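Local atomic coordinates of cytosol aminopeptidase (Staphylococcus aureus subsp. aureus, PDB entry 3KZW), a protein that catalyses the removal of N-terminal amino acids from peptides, probably with a preference for leucine and as a metal-dependent hexamer. Residues F86-D90 with Q91-L95; G116-F119 with Q120-S124; F481-A484 with G485-T489. All blocks are in the same frame, centred on the assembly; numbering follows the deposited sequence.

Contact 1: residues F86-D90 with Q91-L95; sequences FDVQD and QTYRL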
# COMPACT_ATOMS: atom_id res chain seq x y z
N PHE A 86 35.65 -10.11 49.04
CA PHE A 86 35.62 -9.20 50.18
C PHE A 86 36.02 -9.92 51.46
O PHE A 86 35.34 -10.86 51.90
CB PHE A 86 34.22 -8.58 50.32
CG PHE A 86 34.16 -7.41 51.27
CD1 PHE A 86 34.84 -6.23 50.98
CD2 PHE A 86 33.39 -7.48 52.43
CE1 PHE A 86 34.77 -5.14 51.85
CE2 PHE A 86 33.32 -6.40 53.30
CZ PHE A 86 34.01 -5.23 53.02
N ASP A 87 37.12 -9.48 52.05
CA ASP A 87 37.61 -10.05 53.30
C ASP A 87 37.06 -9.32 54.52
O ASP A 87 37.28 -8.12 54.69
CB ASP A 87 39.14 -10.05 53.34
CG ASP A 87 39.75 -11.20 52.55
OD1 ASP A 87 39.00 -12.07 52.04
OD2 ASP A 87 41.00 -11.24 52.46
N VAL A 88 36.33 -10.05 55.35
CA VAL A 88 35.97 -9.57 56.68
C VAL A 88 36.34 -10.64 57.69
O VAL A 88 35.81 -11.76 57.66
CB VAL A 88 34.48 -9.09 56.78
CG1 VAL A 88 33.51 -10.12 56.21
CG2 VAL A 88 34.12 -8.72 58.21
N GLN A 89 37.27 -10.29 58.58
CA GLN A 89 37.95 -11.23 59.48
C GLN A 89 38.77 -12.25 58.69
O GLN A 89 39.55 -11.87 57.81
CB GLN A 89 36.97 -11.89 60.46
CG GLN A 89 36.31 -10.91 61.43
CD GLN A 89 35.33 -11.58 62.38
OE1 GLN A 89 34.12 -11.55 62.16
NE2 GLN A 89 35.86 -12.18 63.45
N ASP A 90 38.61 -13.54 58.99
CA ASP A 90 39.37 -14.58 58.29
C ASP A 90 38.71 -15.04 57.00
O ASP A 90 39.40 -15.45 56.06
CB ASP A 90 39.65 -15.77 59.22
CG ASP A 90 38.38 -16.30 59.89
OD1 ASP A 90 37.42 -16.67 59.18
OD2 ASP A 90 38.37 -16.37 61.14
N GLN A 91 37.38 -14.98 56.95
CA GLN A 91 36.61 -15.52 55.82
C GLN A 91 36.58 -14.59 54.61
O GLN A 91 36.48 -13.37 54.75
CB GLN A 91 35.17 -15.85 56.25
CG GLN A 91 35.02 -17.13 57.08
CD GLN A 91 35.14 -18.41 56.25
OE1 GLN A 91 34.53 -18.54 55.18
NE2 GLN A 91 35.93 -19.36 56.74
N THR A 92 36.66 -15.19 53.42
CA THR A 92 36.49 -14.46 52.16
C THR A 92 35.04 -14.57 51.70
O THR A 92 34.51 -15.68 51.56
CB THR A 92 37.44 -14.98 51.05
OG1 THR A 92 38.78 -15.02 51.55
CG2 THR A 92 37.39 -14.08 49.82
N TYR A 93 34.41 -13.42 51.48
CA TYR A 93 33.01 -13.36 51.08
C TYR A 93 32.86 -12.92 49.63
O TYR A 93 33.71 -12.19 49.10
CB TYR A 93 32.23 -12.41 51.99
CG TYR A 93 31.87 -12.99 53.35
CD1 TYR A 93 32.79 -13.02 54.39
CD2 TYR A 93 30.60 -13.50 53.58
CE1 TYR A 93 32.46 -13.55 55.63
CE2 TYR A 93 30.25 -14.04 54.82
CZ TYR A 93 31.19 -14.06 55.84
OH TYR A 93 30.86 -14.58 57.07
N ARG A 94 31.78 -13.36 49.00
CA ARG A 94 31.38 -12.83 47.71
C ARG A 94 30.51 -11.61 47.97
O ARG A 94 29.38 -11.73 48.46
CB ARG A 94 30.61 -13.88 46.90
CG ARG A 94 30.26 -13.45 45.48
CD ARG A 94 29.36 -14.46 44.80
NE ARG A 94 29.04 -14.06 43.43
CZ ARG A 94 28.28 -14.75 42.59
NH1 ARG A 94 27.74 -15.91 42.96
NH2 ARG A 94 28.06 -14.29 41.37
N LEU A 95 31.04 -10.43 47.66
CA LEU A 95 30.30 -9.18 47.86
C LEU A 95 29.54 -8.80 46.60
O LEU A 95 30.11 -8.74 45.51
CB LEU A 95 31.25 -8.06 48.28
CG LEU A 95 30.67 -6.66 48.52
CD1 LEU A 95 29.58 -6.69 49.58
CD2 LEU A 95 31.76 -5.68 48.90
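Leu-95 lays one of its methyl groups over a face of the Phe-86 ring. The CD2 carbon of Leu-95 stands 4.0 Å from the centroid of that ring, 24° off the normal, a CH-pi contact displaced toward the CG–CD1 side. The two side chains also meet at their roots, Phe-86 CB to Leu-95 CB 3.6 Å, and cross at a slant. With CG of Phe-86 anti to the backbone N (chi1 -167°), the ring lies where this branched tip can reach it, and Leu-68 of helix 62-70 and Ile-61 just before it give the ring apolar neighbours. The same face of the strands carries Val-88 and Tyr-93. There Val-88 CG1 comes obliquely to the phenol ring, 3.5 Å from Tyr-93 CD1, while Phe-56 meets that ring edge-to-face.

The frame is a beta hairpin, made by strands 81-88 and 91-101 at one margin of the mixed sheet of the N-terminal domain. Phe-86 and Tyr-93 form a hydrogen-bonded pair of it: Phe-86 N gives to Tyr-93 O at 2.8 Å, and Tyr-93 N returns to Phe-86 O at 2.8 Å. Gln-89 and Asp-90 make the two-residue bend in type II' form. Gln-89 has the positive phi (64°) that glycine adopts more easily, and its amide oxygen accepts a bond from Asn-57 ND2.

On the other face, Asp-87 and Thr-92 sit opposite each other as a non-hydrogen-bonded pair and join through their side chains instead. Thr-92 OG1 donates to Asp-87 OD1 at 3.0 Å, arriving on the syn side and somewhat out of the carboxylate plane. Both residues suit this more solvent-accessible face: the short acid can accept across the strands, and the beta-branched threonine fits an extended backbone while supplying the proton.

Contact 2: residues G116-F119 with Q120-S124; sequences GHLF and QYIKS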
# COMPACT_ATOMS: atom_id res chain seq x y z
N GLY A 116 15.12 -4.33 41.30
CA GLY A 116 14.91 -5.07 40.06
C GLY A 116 16.17 -5.72 39.53
O GLY A 116 16.22 -6.94 39.36
N HIS A 117 17.20 -4.91 39.29
CA HIS A 117 18.47 -5.41 38.77
C HIS A 117 19.17 -6.36 39.75
O HIS A 117 19.82 -7.32 39.32
CB HIS A 117 19.41 -4.27 38.38
CG HIS A 117 19.01 -3.56 37.12
ND1 HIS A 117 19.44 -2.29 36.81
CD2 HIS A 117 18.22 -3.94 36.09
CE1 HIS A 117 18.94 -1.92 35.65
NE2 HIS A 117 18.19 -2.90 35.19
N LEU A 118 19.02 -6.09 41.04
CA LEU A 118 19.61 -6.92 42.09
C LEU A 118 19.04 -8.34 42.08
O LEU A 118 19.79 -9.30 41.95
CB LEU A 118 19.44 -6.28 43.47
CG LEU A 118 19.99 -7.05 44.68
CD1 LEU A 118 21.51 -7.14 44.63
CD2 LEU A 118 19.53 -6.42 45.98
N PHE A 119 17.72 -8.45 42.22
CA PHE A 119 17.05 -9.76 42.26
C PHE A 119 17.20 -10.55 40.96
O PHE A 119 17.24 -11.78 40.98
CB PHE A 119 15.58 -9.62 42.65
CG PHE A 119 15.36 -9.13 44.06
CD1 PHE A 119 16.01 -9.74 45.13
CD2 PHE A 119 14.48 -8.09 44.32
CE1 PHE A 119 15.80 -9.29 46.44
CE2 PHE A 119 14.26 -7.64 45.62
CZ PHE A 119 14.93 -8.24 46.68
N GLN A 120 17.30 -9.84 39.84
CA GLN A 120 17.56 -10.46 38.54
C GLN A 120 18.96 -11.07 38.50
O GLN A 120 19.15 -12.16 37.95
CB GLN A 120 17.39 -9.45 37.41
CG GLN A 120 15.94 -9.21 37.02
CD GLN A 120 15.77 -8.06 36.03
OE1 GLN A 120 16.74 -7.40 35.66
NE2 GLN A 120 14.54 -7.83 35.61
N TYR A 121 19.93 -10.37 39.07
CA TYR A 121 21.30 -10.87 39.17
C TYR A 121 21.37 -12.09 40.09
O TYR A 121 22.01 -13.09 39.76
CB TYR A 121 22.26 -9.78 39.64
CG TYR A 121 23.71 -10.23 39.67
CD1 TYR A 121 24.47 -10.27 38.51
CD2 TYR A 121 24.31 -10.63 40.87
CE1 TYR A 121 25.79 -10.69 38.53
CE2 TYR A 121 25.63 -11.06 40.90
CZ TYR A 121 26.37 -11.08 39.73
OH TYR A 121 27.68 -11.51 39.75
N ILE A 122 20.71 -11.99 41.25
CA ILE A 122 20.66 -13.08 42.23
C ILE A 122 20.12 -14.37 41.61
O ILE A 122 20.69 -15.44 41.82
CB ILE A 122 19.80 -12.68 43.48
CG1 ILE A 122 20.39 -11.46 44.20
CG2 ILE A 122 19.64 -13.85 44.45
CD1 ILE A 122 21.87 -11.56 44.57
N LYS A 123 19.04 -14.25 40.83
CA LYS A 123 18.41 -15.42 40.20
C LYS A 123 19.23 -16.02 39.07
O LYS A 123 19.36 -17.25 38.98
CB LYS A 123 16.99 -15.09 39.73
CG LYS A 123 15.94 -15.09 40.85
CD LYS A 123 15.70 -16.50 41.42
CE LYS A 123 14.91 -16.45 42.72
NZ LYS A 123 14.67 -17.80 43.28
N SER A 124 19.78 -15.17 38.21
CA SER A 124 20.58 -15.63 37.07
C SER A 124 21.90 -16.25 37.51
O SER A 124 22.49 -17.06 36.78
CB SER A 124 20.84 -14.49 36.08
OG SER A 124 21.71 -13.53 36.63
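Gln-120 sends its side chain back along the helix, one turn toward Gly-116 and His-117. Its CB lies 3.4 Å from Gly-116 O, the same oxygen that accepts the backbone bond from Gln-120 N at 3.1 Å. CG comes nearest, 3.3 Å from Gly-116 O, and CD is 3.5 Å from the same oxygen, so the aliphatic part of the chain lies over that carbonyl. The first torsion (chi1 -79°) places CG anti to the carbonyl carbon and beside the backbone N, which directs the chain toward the preceding turn; beyond CG it runs extended. At the tip the amide divides its work. OE1 comes to the edge of the His-117 imidazole, in the ring plane and 3.8 Å from His-117 CD2, with the amide and ring planes turned 45° apart. NE2 goes to the backbone oxygens of Ser-493 and Ala-158, and this pair of acceptors explains the value of a long amide here. The histidine is held separately, its ND1 bonded to Gly-79 O.

Leu-118 and Ile-122, one turn apart on another side of the helix, meet loosely, CD1 to CD1 at 4.4 Å, and both rest on Ile-41 of strand 39-45. Their backbones are joined by the bond from Ile-122 N to Leu-118 O, 2.9 Å. Branched aliphatic residues suit this sheet-facing side. This is an alpha helix with i to i+4 backbone bonds, packed by Leu-118 and Ile-122 on the sheet of the N-terminal domain, while Gln-120 on another side reaches beyond it to a loop in the catalytic part of the chain.

Contact 3: residues F481-A484 with G485-T489; sequences FDIA and GPATT. With NA (sodium ion), chain S.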
# COMPACT_ATOMS: atom_id res chain seq x y z
N PHE A 481 -9.86 3.26 30.76
CA PHE A 481 -8.41 3.16 30.60
C PHE A 481 -8.03 2.40 29.33
O PHE A 481 -8.20 1.18 29.25
CB PHE A 481 -7.78 2.48 31.81
CG PHE A 481 -7.87 3.27 33.09
CD1 PHE A 481 -7.06 4.37 33.29
CD2 PHE A 481 -8.76 2.89 34.09
CE1 PHE A 481 -7.13 5.11 34.48
CE2 PHE A 481 -8.84 3.61 35.27
CZ PHE A 481 -8.02 4.72 35.47
N ASP A 482 -7.52 3.13 28.34
CA ASP A 482 -7.02 2.51 27.11
C ASP A 482 -5.54 2.18 27.30
O ASP A 482 -4.68 3.06 27.25
CB ASP A 482 -7.22 3.44 25.91
CG ASP A 482 -7.21 2.69 24.58
OD1 ASP A 482 -6.64 1.57 24.49
OD2 ASP A 482 -7.77 3.22 23.60
N ILE A 483 -5.27 0.90 27.53
CA ILE A 483 -3.92 0.42 27.81
C ILE A 483 -3.35 -0.40 26.65
O ILE A 483 -2.54 -1.31 26.85
CB ILE A 483 -3.85 -0.39 29.14
CG1 ILE A 483 -4.83 -1.58 29.12
CG2 ILE A 483 -4.13 0.53 30.33
CD1 ILE A 483 -4.53 -2.64 30.17
N ALA A 484 -3.75 -0.06 25.43
CA ALA A 484 -3.28 -0.75 24.23
C ALA A 484 -1.75 -0.73 24.12
O ALA A 484 -1.14 -1.71 23.67
CB ALA A 484 -3.91 -0.15 22.98
N GLY A 485 -1.15 0.37 24.54
CA GLY A 485 0.29 0.53 24.49
C GLY A 485 1.04 -0.11 25.65
O GLY A 485 1.79 -1.06 25.44
N PRO A 486 0.84 0.41 26.88
CA PRO A 486 1.67 0.01 28.02
C PRO A 486 1.37 -1.36 28.64
O PRO A 486 2.11 -1.79 29.52
CB PRO A 486 1.41 1.13 29.04
CG PRO A 486 0.03 1.57 28.74
CD PRO A 486 -0.14 1.44 27.25
N ALA A 487 0.30 -2.02 28.18
CA ALA A 487 -0.06 -3.35 28.69
C ALA A 487 0.99 -4.39 28.34
O ALA A 487 1.11 -5.42 29.01
CB ALA A 487 -1.42 -3.77 28.17
N THR A 488 1.74 -4.13 27.27
CA THR A 488 2.81 -5.00 26.83
C THR A 488 4.06 -4.19 26.52
O THR A 488 3.97 -3.02 26.14
CB THR A 488 2.43 -5.82 25.58
OG1 THR A 488 1.93 -4.93 24.57
CG2 THR A 488 1.36 -6.86 25.91
N THR A 489 5.22 -4.83 26.67
CA THR A 489 6.50 -4.22 26.33
C THR A 489 7.31 -5.17 25.45
O THR A 489 7.24 -6.39 25.61
CB THR A 489 7.30 -3.81 27.60
OG1 THR A 489 8.50 -3.12 27.22
CG2 THR A 489 7.66 -5.02 28.46
NA NA S . 2.39 -2.63 23.23
O HOH W 1 -3.02 2.60 25.14
O HOH W 2 4.69 -3.21 23.13
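Ile-483 and Ala-487 meet through both apolar and polar groups. In the apolar contact, Ile-483 CD1 lies 3.9 Å from Ala-487 CB, while Ile-483 CB lies a looser 4.4 Å from Pro-486 CG. Ile-483 turns CG1 between its backbone N and carbonyl carbon (chi1 57°), which brings the ethyl arm alongside the small methyl of Ala-487. Short side chains are apt here, since Ala-487 also touches Cys-308 of helix 308-322.

Among the hydrogen bonds, Ala-487 N gives to Ile-483 O at 3.2 Å, bent to 141° at the hydrogen, and so closes an alpha-turn as the chain leaves strand 478-482. Proline is tolerated at 486 because the closing bond comes from Ala-487 N, and none is needed from residue 486. A water adds a second brace: it donates to Asp-482 O and accepts from Gly-485 N, the latter at 3.0 Å.

Metal bonds make the third group. The type I beta turn from Gly-485 to Thr-488 offers a sodium ion the carbonyl oxygen of its first residue, Gly-485 O at 2.8 Å, and the hydroxyl of its last, Thr-488 OG1 at 2.7 Å. A water oxygen 2.4 Å from the sodium ion is the third ligand seen. All three are neutral oxygen donors, which implies ion-dipole binding of a hard monovalent cation, probably modest in strength.

From the N terminus, contact 1 comes first, closing the tight bend between strands 81-88 and 91-101 at the far end of the N-terminal domain. The chain then runs along strand 91-101 into helix 108-124, whose last turns form contact 2; lying within one helix, it closes no loop. These two neighbours touch through a probable but weak hydrogen bond between Arg-94 NH2 and Tyr-121 OH, 3.2 Å, beside the salt bridge of Arg-94 to Glu-125, joining hairpin to helix. Contact 3 follows much later in the catalytic domain, as the turn between strands 478-482 and 488-489. The three stand in series; none nests within or crosses another. Contact 2 lies spatially between the others.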